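Local structure of CBS domain-containing protein (2YZQ) at residues I252-P256 / L267-F271; S157-P161 / I172-T176; I128-Q133 / D272-V276. The protein is of unknown function but binds S-adenosylmethionine between CBS motifs, and so probably senses this metabolite. One frame throughout, in Å; residues are numbered along the deposited sequence.

Contact 1 (I252-P256 / L267-F271). With SAM (S-adenosylmethionine), chain B.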
loop_
_atom_site.group_PDB
_atom_site.type_symbol
_atom_site.label_atom_id
_atom_site.label_comp_id
_atom_site.label_asym_id
_atom_site.label_seq_id
_atom_site.Cartn_x
_atom_site.Cartn_y
_atom_site.Cartn_z
ATOM N N ILE A 252 7.354 -4.908 0.629
ATOM C CA ILE A 252 6.960 -3.958 1.662
ATOM C C ILE A 252 6.343 -2.733 0.996
ATOM O O ILE A 252 6.735 -2.348 -0.108
ATOM C CB ILE A 252 8.170 -3.543 2.523
ATOM C CG1 ILE A 252 9.312 -3.071 1.621
ATOM C CG2 ILE A 252 8.603 -4.722 3.402
ATOM C CD1 ILE A 252 10.606 -2.762 2.363
ATOM N N GLU A 253 5.377 -2.124 1.678
ATOM C CA GLU A 253 4.669 -0.970 1.137
ATOM C C GLU A 253 5.207 0.390 1.568
ATOM O O GLU A 253 4.671 1.420 1.160
ATOM C CB GLU A 253 3.185 -1.059 1.506
ATOM C CG GLU A 253 2.478 -2.305 0.964
ATOM C CD GLU A 253 2.541 -3.505 1.899
ATOM O OE1 GLU A 253 3.378 -3.525 2.830
ATOM O OE2 GLU A 253 1.749 -4.447 1.688
ATOM N N GLN A 254 6.258 0.404 2.382
ATOM C CA GLN A 254 6.806 1.674 2.845
ATOM C C GLN A 254 8.229 1.577 3.373
ATOM O O GLN A 254 8.619 0.563 3.955
ATOM C CB GLN A 254 5.928 2.253 3.956
ATOM C CG GLN A 254 5.889 1.400 5.226
ATOM C CD GLN A 254 5.147 0.094 5.031
ATOM O OE1 GLN A 254 3.970 0.086 4.671
ATOM N NE2 GLN A 254 5.830 -1.024 5.284
ATOM N N LEU A 255 8.993 2.646 3.170
ATOM C CA LEU A 255 10.367 2.722 3.659
ATOM C C LEU A 255 10.558 3.989 4.468
ATOM O O LEU A 255 10.238 5.081 4.001
ATOM C CB LEU A 255 11.387 2.762 2.515
ATOM C CG LEU A 255 11.737 1.510 1.707
ATOM C CD1 LEU A 255 10.531 1.029 0.934
ATOM C CD2 LEU A 255 12.887 1.836 0.760
ATOM N N PRO A 256 11.042 3.861 5.708
ATOM C CA PRO A 256 11.259 5.075 6.495
ATOM C C PRO A 256 12.302 5.912 5.746
ATOM O O PRO A 256 13.215 5.363 5.129
ATOM C CB PRO A 256 11.816 4.534 7.803
ATOM C CG PRO A 256 11.085 3.237 7.963
ATOM C CD PRO A 256 11.115 2.657 6.558
ATOM N N LEU A 267 8.604 9.258 5.664
ATOM C CA LEU A 267 8.235 7.914 5.253
ATOM C C LEU A 267 7.801 7.953 3.798
ATOM O O LEU A 267 7.042 8.836 3.404
ATOM C CB LEU A 267 7.067 7.414 6.114
ATOM C CG LEU A 267 6.555 5.990 5.864
ATOM C CD1 LEU A 267 7.590 4.992 6.370
ATOM C CD2 LEU A 267 5.224 5.780 6.572
ATOM N N ILE A 268 8.310 7.033 2.986
ATOM C CA ILE A 268 7.875 6.987 1.597
ATOM C C ILE A 268 7.041 5.715 1.435
ATOM O O ILE A 268 7.555 4.602 1.544
ATOM C CB ILE A 268 9.072 7.021 0.589
ATOM C CG1 ILE A 268 8.533 7.033 -0.846
ATOM C CG2 ILE A 268 10.024 5.842 0.812
ATOM C CD1 ILE A 268 7.780 8.305 -1.204
ATOM N N ARG A 269 5.738 5.900 1.227
ATOM C CA ARG A 269 4.795 4.797 1.062
ATOM C C ARG A 269 4.604 4.566 -0.426
ATOM O O ARG A 269 4.880 5.455 -1.236
ATOM C CB ARG A 269 3.428 5.156 1.663
ATOM C CG ARG A 269 3.445 5.570 3.143
ATOM C CD ARG A 269 2.057 6.071 3.536
ATOM N NE ARG A 269 1.719 7.268 2.775
ATOM C CZ ARG A 269 0.481 7.697 2.553
ATOM N NH1 ARG A 269 -0.559 7.030 3.036
ATOM N NH2 ARG A 269 0.283 8.799 1.840
ATOM N N ASP A 270 4.131 3.379 -0.788
ATOM C CA ASP A 270 3.885 3.095 -2.192
ATOM C C ASP A 270 2.865 4.104 -2.715
ATOM O O ASP A 270 2.967 4.584 -3.843
ATOM C CB ASP A 270 3.382 1.646 -2.390
ATOM C CG ASP A 270 2.263 1.241 -1.422
ATOM O OD1 ASP A 270 1.660 2.104 -0.752
ATOM O OD2 ASP A 270 1.964 0.023 -1.347
ATOM N N PHE A 271 1.904 4.444 -1.866
ATOM C CA PHE A 271 0.851 5.388 -2.213
ATOM C C PHE A 271 1.420 6.769 -2.541
ATOM O O PHE A 271 0.864 7.504 -3.358
ATOM C CB PHE A 271 -0.138 5.505 -1.047
ATOM C CG PHE A 271 -1.527 5.907 -1.461
ATOM C CD1 PHE A 271 -2.339 5.019 -2.163
ATOM C CD2 PHE A 271 -2.027 7.166 -1.147
ATOM C CE1 PHE A 271 -3.632 5.378 -2.545
ATOM C CE2 PHE A 271 -3.323 7.538 -1.527
ATOM C CZ PHE A 271 -4.124 6.639 -2.228
HETATM N N SAM B . 0.880 -6.203 3.502
HETATM C CA SAM B . 1.840 -7.297 3.293
HETATM C C SAM B . 1.214 -8.616 3.708
HETATM O O SAM B . 1.731 -9.671 3.373
HETATM O OXT SAM B . 0.196 -8.630 4.376
HETATM C CB SAM B . 3.102 -7.019 4.121
HETATM C CG SAM B . 4.273 -7.841 3.578
HETATM S SD SAM B . 5.826 -7.311 4.360
HETATM C CE SAM B . 6.924 -8.624 3.727
HETATM C "C5'" SAM B . 5.624 -7.682 6.117
HETATM C "C4'" SAM B . 6.996 -7.676 6.794
HETATM O "O4'" SAM B . 7.802 -6.599 6.256
HETATM C "C3'" SAM B . 6.881 -7.447 8.308
HETATM O "O3'" SAM B . 7.776 -8.339 8.993
HETATM C "C2'" SAM B . 7.295 -5.977 8.466
HETATM O "O2'" SAM B . 7.793 -5.704 9.779
HETATM C "C1'" SAM B . 8.354 -5.862 7.359
HETATM N N9 SAM B . 8.609 -4.482 6.940
HETATM C C8 SAM B . 7.702 -3.511 6.581
HETATM N N7 SAM B . 8.341 -2.456 6.147
HETATM C C5 SAM B . 9.676 -2.646 6.326
HETATM C C6 SAM B . 10.852 -1.866 6.144
HETATM N N6 SAM B . 10.779 -0.564 5.693
HETATM N N1 SAM B . 12.052 -2.419 6.423
HETATM C C2 SAM B . 12.161 -3.657 6.917
HETATM N N3 SAM B . 11.092 -4.434 7.072
HETATM C C4 SAM B . 9.847 -3.961 6.821
#

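Contact 2 (S157-P161 / I172-T176). With SAM (S-adenosylmethionine), chain B.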
loop_
_atom_site.group_PDB
_atom_site.type_symbol
_atom_site.label_atom_id
_atom_site.label_comp_id
_atom_site.label_asym_id
_atom_site.label_seq_id
_atom_site.Cartn_x
_atom_site.Cartn_y
_atom_site.Cartn_z
ATOM N N SER A 157 -0.240 4.613 7.206
ATOM C CA SER A 157 0.721 3.656 6.678
ATOM C C SER A 157 0.415 2.261 7.200
ATOM O O SER A 157 -0.196 2.093 8.258
ATOM C CB SER A 157 2.147 4.034 7.086
ATOM O OG SER A 157 3.078 3.085 6.584
ATOM N N MET A 158 0.842 1.257 6.447
ATOM C CA MET A 158 0.629 -0.122 6.848
ATOM C C MET A 158 1.607 -0.523 7.946
ATOM O O MET A 158 1.436 -1.564 8.578
ATOM C CB MET A 158 0.803 -1.048 5.647
ATOM C CG MET A 158 -0.235 -0.832 4.568
ATOM S SD MET A 158 -0.044 -2.042 3.259
ATOM C CE MET A 158 -0.604 -3.504 4.095
ATOM N N ALA A 159 2.619 0.305 8.184
ATOM C CA ALA A 159 3.607 -0.013 9.209
ATOM C C ALA A 159 3.997 1.169 10.075
ATOM O O ALA A 159 3.895 2.324 9.658
ATOM C CB ALA A 159 4.857 -0.590 8.564
ATOM N N LEU A 160 4.454 0.857 11.282
ATOM C CA LEU A 160 4.909 1.862 12.228
ATOM C C LEU A 160 6.412 1.756 12.441
ATOM O O LEU A 160 6.904 0.714 12.878
ATOM C CB LEU A 160 4.257 1.670 13.599
ATOM C CG LEU A 160 2.760 1.866 13.796
ATOM C CD1 LEU A 160 2.348 1.373 15.179
ATOM C CD2 LEU A 160 2.434 3.340 13.632
ATOM N N PRO A 161 7.168 2.809 12.103
ATOM C CA PRO A 161 8.611 2.722 12.337
ATOM C C PRO A 161 8.718 2.696 13.866
ATOM O O PRO A 161 7.924 3.346 14.549
ATOM C CB PRO A 161 9.136 4.041 11.768
ATOM C CG PRO A 161 8.171 4.340 10.658
ATOM C CD PRO A 161 6.834 3.987 11.279
ATOM N N ILE A 172 10.706 -1.724 12.882
ATOM C CA ILE A 172 9.484 -1.385 12.175
ATOM C C ILE A 172 8.517 -2.535 12.418
ATOM O O ILE A 172 8.944 -3.670 12.617
ATOM C CB ILE A 172 9.784 -1.168 10.667
ATOM C CG1 ILE A 172 8.539 -0.641 9.950
ATOM C CG2 ILE A 172 10.319 -2.455 10.040
ATOM C CD1 ILE A 172 8.861 0.104 8.668
ATOM N N VAL A 173 7.221 -2.250 12.426
ATOM C CA VAL A 173 6.240 -3.299 12.683
ATOM C C VAL A 173 4.936 -3.095 11.920
ATOM O O VAL A 173 4.505 -1.960 11.717
ATOM C CB VAL A 173 5.920 -3.381 14.206
ATOM C CG1 VAL A 173 5.262 -2.078 14.689
ATOM C CG2 VAL A 173 5.017 -4.567 14.492
ATOM N N ASP A 174 4.331 -4.195 11.474
ATOM C CA ASP A 174 3.050 -4.124 10.783
ATOM C C ASP A 174 2.135 -5.244 11.255
ATOM O O ASP A 174 2.507 -6.036 12.127
ATOM C CB ASP A 174 3.211 -4.106 9.246
ATOM C CG ASP A 174 3.516 -5.464 8.637
ATOM O OD1 ASP A 174 3.611 -6.476 9.358
ATOM O OD2 ASP A 174 3.653 -5.504 7.396
ATOM N N GLU A 175 0.929 -5.292 10.701
ATOM C CA GLU A 175 -0.064 -6.279 11.099
ATOM C C GLU A 175 0.419 -7.726 11.040
ATOM O O GLU A 175 0.139 -8.512 11.942
ATOM C CB GLU A 175 -1.317 -6.095 10.236
ATOM C CG GLU A 175 -2.473 -7.012 10.556
ATOM C CD GLU A 175 -3.711 -6.657 9.756
ATOM O OE1 GLU A 175 -3.569 -6.382 8.543
ATOM O OE2 GLU A 175 -4.821 -6.659 10.332
ATOM N N THR A 176 1.155 -8.071 9.993
ATOM C CA THR A 176 1.643 -9.440 9.846
ATOM C C THR A 176 2.591 -9.869 10.962
ATOM O O THR A 176 2.734 -11.065 11.235
ATOM C CB THR A 176 2.359 -9.642 8.490
ATOM O OG1 THR A 176 3.645 -9.013 8.522
ATOM C CG2 THR A 176 1.529 -9.046 7.361
HETATM N N SAM B . 0.880 -6.203 3.502
HETATM C CA SAM B . 1.840 -7.297 3.293
HETATM C C SAM B . 1.214 -8.616 3.708
HETATM O O SAM B . 1.731 -9.671 3.373
HETATM O OXT SAM B . 0.196 -8.630 4.376
HETATM C CB SAM B . 3.102 -7.019 4.121
HETATM C CG SAM B . 4.273 -7.841 3.578
HETATM S SD SAM B . 5.826 -7.311 4.360
HETATM C CE SAM B . 6.924 -8.624 3.727
HETATM C "C5'" SAM B . 5.624 -7.682 6.117
HETATM C "C4'" SAM B . 6.996 -7.676 6.794
HETATM O "O4'" SAM B . 7.802 -6.599 6.256
HETATM C "C3'" SAM B . 6.881 -7.447 8.308
HETATM O "O3'" SAM B . 7.776 -8.339 8.993
HETATM C "C2'" SAM B . 7.295 -5.977 8.466
HETATM O "O2'" SAM B . 7.793 -5.704 9.779
HETATM C "C1'" SAM B . 8.354 -5.862 7.359
HETATM N N9 SAM B . 8.609 -4.482 6.940
HETATM C C8 SAM B . 7.702 -3.511 6.581
HETATM N N7 SAM B . 8.341 -2.456 6.147
HETATM C C5 SAM B . 9.676 -2.646 6.326
HETATM C C6 SAM B . 10.852 -1.866 6.144
HETATM N N6 SAM B . 10.779 -0.564 5.693
HETATM N N1 SAM B . 12.052 -2.419 6.423
HETATM C C2 SAM B . 12.161 -3.657 6.917
HETATM N N3 SAM B . 11.092 -4.434 7.072
HETATM C C4 SAM B . 9.847 -3.961 6.821
HETATM O O HOH W 1 -0.308 -3.511 8.632
#

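Contact 3 (I128-Q133 / D272-V276)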
loop_
_atom_site.group_PDB
_atom_site.type_symbol
_atom_site.label_atom_id
_atom_site.label_comp_id
_atom_site.label_asym_id
_atom_site.label_seq_id
_atom_site.Cartn_x
_atom_site.Cartn_y
_atom_site.Cartn_z
ATOM N N ILE A 128 12.884 11.063 -4.690
ATOM C CA ILE A 128 11.620 11.088 -3.963
ATOM C C ILE A 128 11.443 12.303 -3.063
ATOM O O ILE A 128 10.405 12.452 -2.425
ATOM C CB ILE A 128 11.459 9.827 -3.074
ATOM C CG1 ILE A 128 12.564 9.784 -2.010
ATOM C CG2 ILE A 128 11.486 8.578 -3.943
ATOM C CD1 ILE A 128 12.319 8.752 -0.916
ATOM N N GLU A 129 12.443 13.179 -3.024
ATOM C CA GLU A 129 12.388 14.351 -2.156
ATOM C C GLU A 129 11.055 15.107 -2.138
ATOM O O GLU A 129 10.533 15.417 -1.069
ATOM C CB GLU A 129 13.540 15.306 -2.504
ATOM C CG GLU A 129 13.725 16.481 -1.547
ATOM C CD GLU A 129 12.726 17.597 -1.782
ATOM O OE1 GLU A 129 12.489 17.941 -2.959
ATOM O OE2 GLU A 129 12.187 18.141 -0.793
ATOM N N PRO A 130 10.463 15.379 -3.313
ATOM C CA PRO A 130 9.189 16.112 -3.316
ATOM C C PRO A 130 7.951 15.313 -2.904
ATOM O O PRO A 130 6.897 15.897 -2.639
ATOM C CB PRO A 130 9.057 16.589 -4.770
ATOM C CG PRO A 130 10.443 16.417 -5.368
ATOM C CD PRO A 130 10.952 15.181 -4.688
ATOM N N TYR A 131 8.085 13.991 -2.821
ATOM C CA TYR A 131 6.941 13.130 -2.547
ATOM C C TYR A 131 6.783 12.416 -1.213
ATOM O O TYR A 131 5.674 12.023 -0.865
ATOM C CB TYR A 131 6.865 12.073 -3.652
ATOM C CG TYR A 131 7.011 12.658 -5.032
ATOM C CD1 TYR A 131 5.980 13.398 -5.604
ATOM C CD2 TYR A 131 8.199 12.517 -5.749
ATOM C CE1 TYR A 131 6.126 13.989 -6.856
ATOM C CE2 TYR A 131 8.356 13.105 -7.004
ATOM C CZ TYR A 131 7.314 13.841 -7.548
ATOM O OH TYR A 131 7.460 14.440 -8.779
ATOM N N TYR A 132 7.861 12.228 -0.464
ATOM C CA TYR A 132 7.721 11.492 0.780
ATOM C C TYR A 132 6.979 12.270 1.859
ATOM O O TYR A 132 7.004 13.503 1.892
ATOM C CB TYR A 132 9.100 11.017 1.279
ATOM C CG TYR A 132 9.986 12.071 1.900
ATOM C CD1 TYR A 132 9.831 12.439 3.237
ATOM C CD2 TYR A 132 11.001 12.679 1.162
ATOM C CE1 TYR A 132 10.671 13.387 3.827
ATOM C CE2 TYR A 132 11.844 13.628 1.740
ATOM C CZ TYR A 132 11.674 13.975 3.071
ATOM O OH TYR A 132 12.501 14.914 3.647
ATOM N N GLN A 133 6.284 11.533 2.719
ATOM C CA GLN A 133 5.527 12.132 3.812
ATOM C C GLN A 133 6.454 12.639 4.904
ATOM O O GLN A 133 7.350 11.927 5.357
ATOM C CB GLN A 133 4.570 11.114 4.433
ATOM C CG GLN A 133 3.417 10.690 3.547
ATOM C CD GLN A 133 2.518 11.848 3.179
ATOM O OE1 GLN A 133 2.137 12.648 4.033
ATOM N NE2 GLN A 133 2.167 11.940 1.902
ATOM N N ASP A 272 2.535 7.121 -1.906
ATOM C CA ASP A 272 3.153 8.421 -2.141
ATOM C C ASP A 272 3.800 8.489 -3.514
ATOM O O ASP A 272 3.920 9.562 -4.104
ATOM C CB ASP A 272 4.202 8.719 -1.064
ATOM C CG ASP A 272 3.588 8.898 0.308
ATOM O OD1 ASP A 272 2.625 9.679 0.417
ATOM O OD2 ASP A 272 4.065 8.265 1.275
ATOM N N LEU A 273 4.230 7.339 -4.018
ATOM C CA LEU A 273 4.864 7.290 -5.326
ATOM C C LEU A 273 3.867 7.596 -6.442
ATOM O O LEU A 273 4.259 8.010 -7.530
ATOM C CB LEU A 273 5.518 5.919 -5.531
ATOM C CG LEU A 273 6.697 5.662 -4.584
ATOM C CD1 LEU A 273 7.272 4.275 -4.834
ATOM C CD2 LEU A 273 7.767 6.724 -4.796
ATOM N N LEU A 274 2.577 7.417 -6.165
ATOM C CA LEU A 274 1.544 7.697 -7.161
ATOM C C LEU A 274 1.574 9.172 -7.554
ATOM O O LEU A 274 1.227 9.538 -8.674
ATOM C CB LEU A 274 0.160 7.352 -6.611
ATOM C CG LEU A 274 -0.107 5.890 -6.244
ATOM C CD1 LEU A 274 -1.490 5.770 -5.640
ATOM C CD2 LEU A 274 0.016 5.008 -7.482
ATOM N N LYS A 275 2.003 10.020 -6.626
ATOM C CA LYS A 275 2.061 11.451 -6.885
ATOM C C LYS A 275 3.041 11.797 -8.003
ATOM O O LYS A 275 2.943 12.856 -8.628
ATOM C CB LYS A 275 2.436 12.189 -5.600
ATOM C CG LYS A 275 1.480 11.895 -4.449
ATOM C CD LYS A 275 1.828 12.702 -3.214
ATOM C CE LYS A 275 3.207 12.347 -2.681
ATOM N NZ LYS A 275 3.570 13.247 -1.548
ATOM N N VAL A 276 3.994 10.903 -8.248
ATOM C CA VAL A 276 4.975 11.116 -9.299
ATOM C C VAL A 276 4.286 11.117 -10.665
ATOM O O VAL A 276 4.688 11.844 -11.574
ATOM C CB VAL A 276 6.047 10.008 -9.283
ATOM C CG1 VAL A 276 7.016 10.197 -10.441
ATOM C CG2 VAL A 276 6.783 10.028 -7.951
#

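Contact 1 (I252-P256 / L267-F271)
L255 and I268 form the central rung of an antiparallel beta hairpin, strands 254-259 and 263-269 of the fourth CBS motif, whose opening end carries one side of the S-adenosylmethionine pocket. The two residues bond in both directions: L255 N reaches I268 O at 2.9 Å, and I268 N points almost straight (178°) at L255 O. Q254 with R269 and P256 with L267 flank this rung as non-hydrogen-bonded pairs. Beyond the strand ends, D270 N donates to E253 O at 2.8 Å. L255 and I268 share the face turned to helix 240-250, with L255 CB 3.8 Å from I268 CG2. On the other face L267, its CG anti to the backbone N (chi1 -178°), runs beside Q254 and leans CD1 to within 3.6 Å of L255 O. The side chains of E253 and D270 run side by side, D270 OD2 lying 3.3 Å from E253 CB, with the carboxylate planes 87° apart. Their charged ends stay apart and turn to different partners: D270 makes a salt bridge to R92, and E253 OE2 accepts from the ligand's amino N at 2.7 Å. Q254 holds the adenine by its Hoogsteen edge: its carbonyl O accepts from N6 of the ligand (3.0 Å), and its bent side chain lays NE2 beside N7 in a weak bond. I252 CD1 supports the purine face, 3.9 Å from C6 of the ligand. A backbone carbonyl reading an exocyclic amine, with aliphatic support for the base, is a familiar solution for adenosyl ligands held by paired CBS motifs.

Contact 2 (S157-P161 / I172-T176)
L160 and V173 pair in the hairpin of strands 159-163 and 169-174, with two backbone bonds: L160 N to V173 O (2.9 Å, 169°) and the more bent V173 N to L160 O. S157 OG accepts from A159 N, two residues on, in an ST turn. Water links the segments where they diverge, giving a proton to M158 O and taking one from E175 N. Among apolar contacts, L160 CB meets V173 CG1 on the face where L160 packs on helix 145-153. On the other face A159 CB touches I172 CG1 at 3.9 Å. I172, with CG1 anti to its amide N (chi1 -173°), sets CG2 over the adenine, 3.6 Å from C4 of the ligand. D174 OD1 accepts from T176 OG1 at 2.7 Å through its syn lone pair. D174 meets the ligand by close contacts, OD1 near C3' and OD2 3.2 Å from C5', where its charge may favour the nearby sulfonium; D177 hydrogen-bonds to the ligand and, through OD2, accepts from D174 N. With an alanine here, T176 OG1 would probably lose its acceptor and the sulfonium a neighbouring negative charge. Such a hairpin, stacking an aliphatic side chain on the base beside an aspartate, is consistent with the adenosyl-ligand site of a CBS pair.

Contact 3 (I128-Q133 / D272-V276)
Y131 packs on K275 and V276 near the C-terminal end of the modelled chain, and its side chain can be followed atom by atom across them. CB sits 3.8 Å from K275 CE, the two side chains sliding past each other in opposite directions. With CG turned away from its own carbonyl carbon (chi1 -47°), the ring swings along the backbone of 275-276. There CD1 meets K275 CB at 3.7 Å, and CE1 passes K275 O. V276 CG2 stands over the ring face, nearest CD2 and CE2, in a CH-pi contact 3.6 Å from the Y131 ring centroid and 15° off its normal. The P130 ring covers the opposite face through CB. At the tip, Y131 OH lies beside V276 CA. The Y131 carbonyl O is engaged as well: K275, bent at chi3, brings NZ back to it in a very short hydrogen bond (2.5 Å), whose length deserves some caution. Farther along, Q133 NE2 donates to D272 OD1 at 2.7 Å, arriving from above the carboxylate plane while the oxygen lies close to the amide plane. The same OD1 forms a salt bridge with R269, so the carboxylate is fixed by an amide and a cation together. I128 O, accepting from both Y131 N and Y132 N, ties the loop into a compact turn, and I128 CG2 rests on L273 CD2. The loop ahead of strand 139-140, packed against the residues that follow strand 263-269 in the partner motif, is characteristic of the interlocked CBS pair, or Bateman module.

Contacts 1 and 2 are two hairpins with centres about 10 Å apart, and they face each other across one S-adenosylmethionine: I252 and I172 take opposite faces of the adenine, while Q254 packs directly on M158 and A159. Contact 3 lies about 10 Å from contact 1 between centres and about 19 Å from contact 2, which it does not touch. It shares helix 270-273 with contact 1 and is joined to it where L267 and Q133 meet through their backbones. Along the chain contact 2 closes before contact 1 opens, and residues 128-133 and 272-276 bracket both. The ligand thus sits between two hairpins of a module whose first and last parts are joined by contact 3.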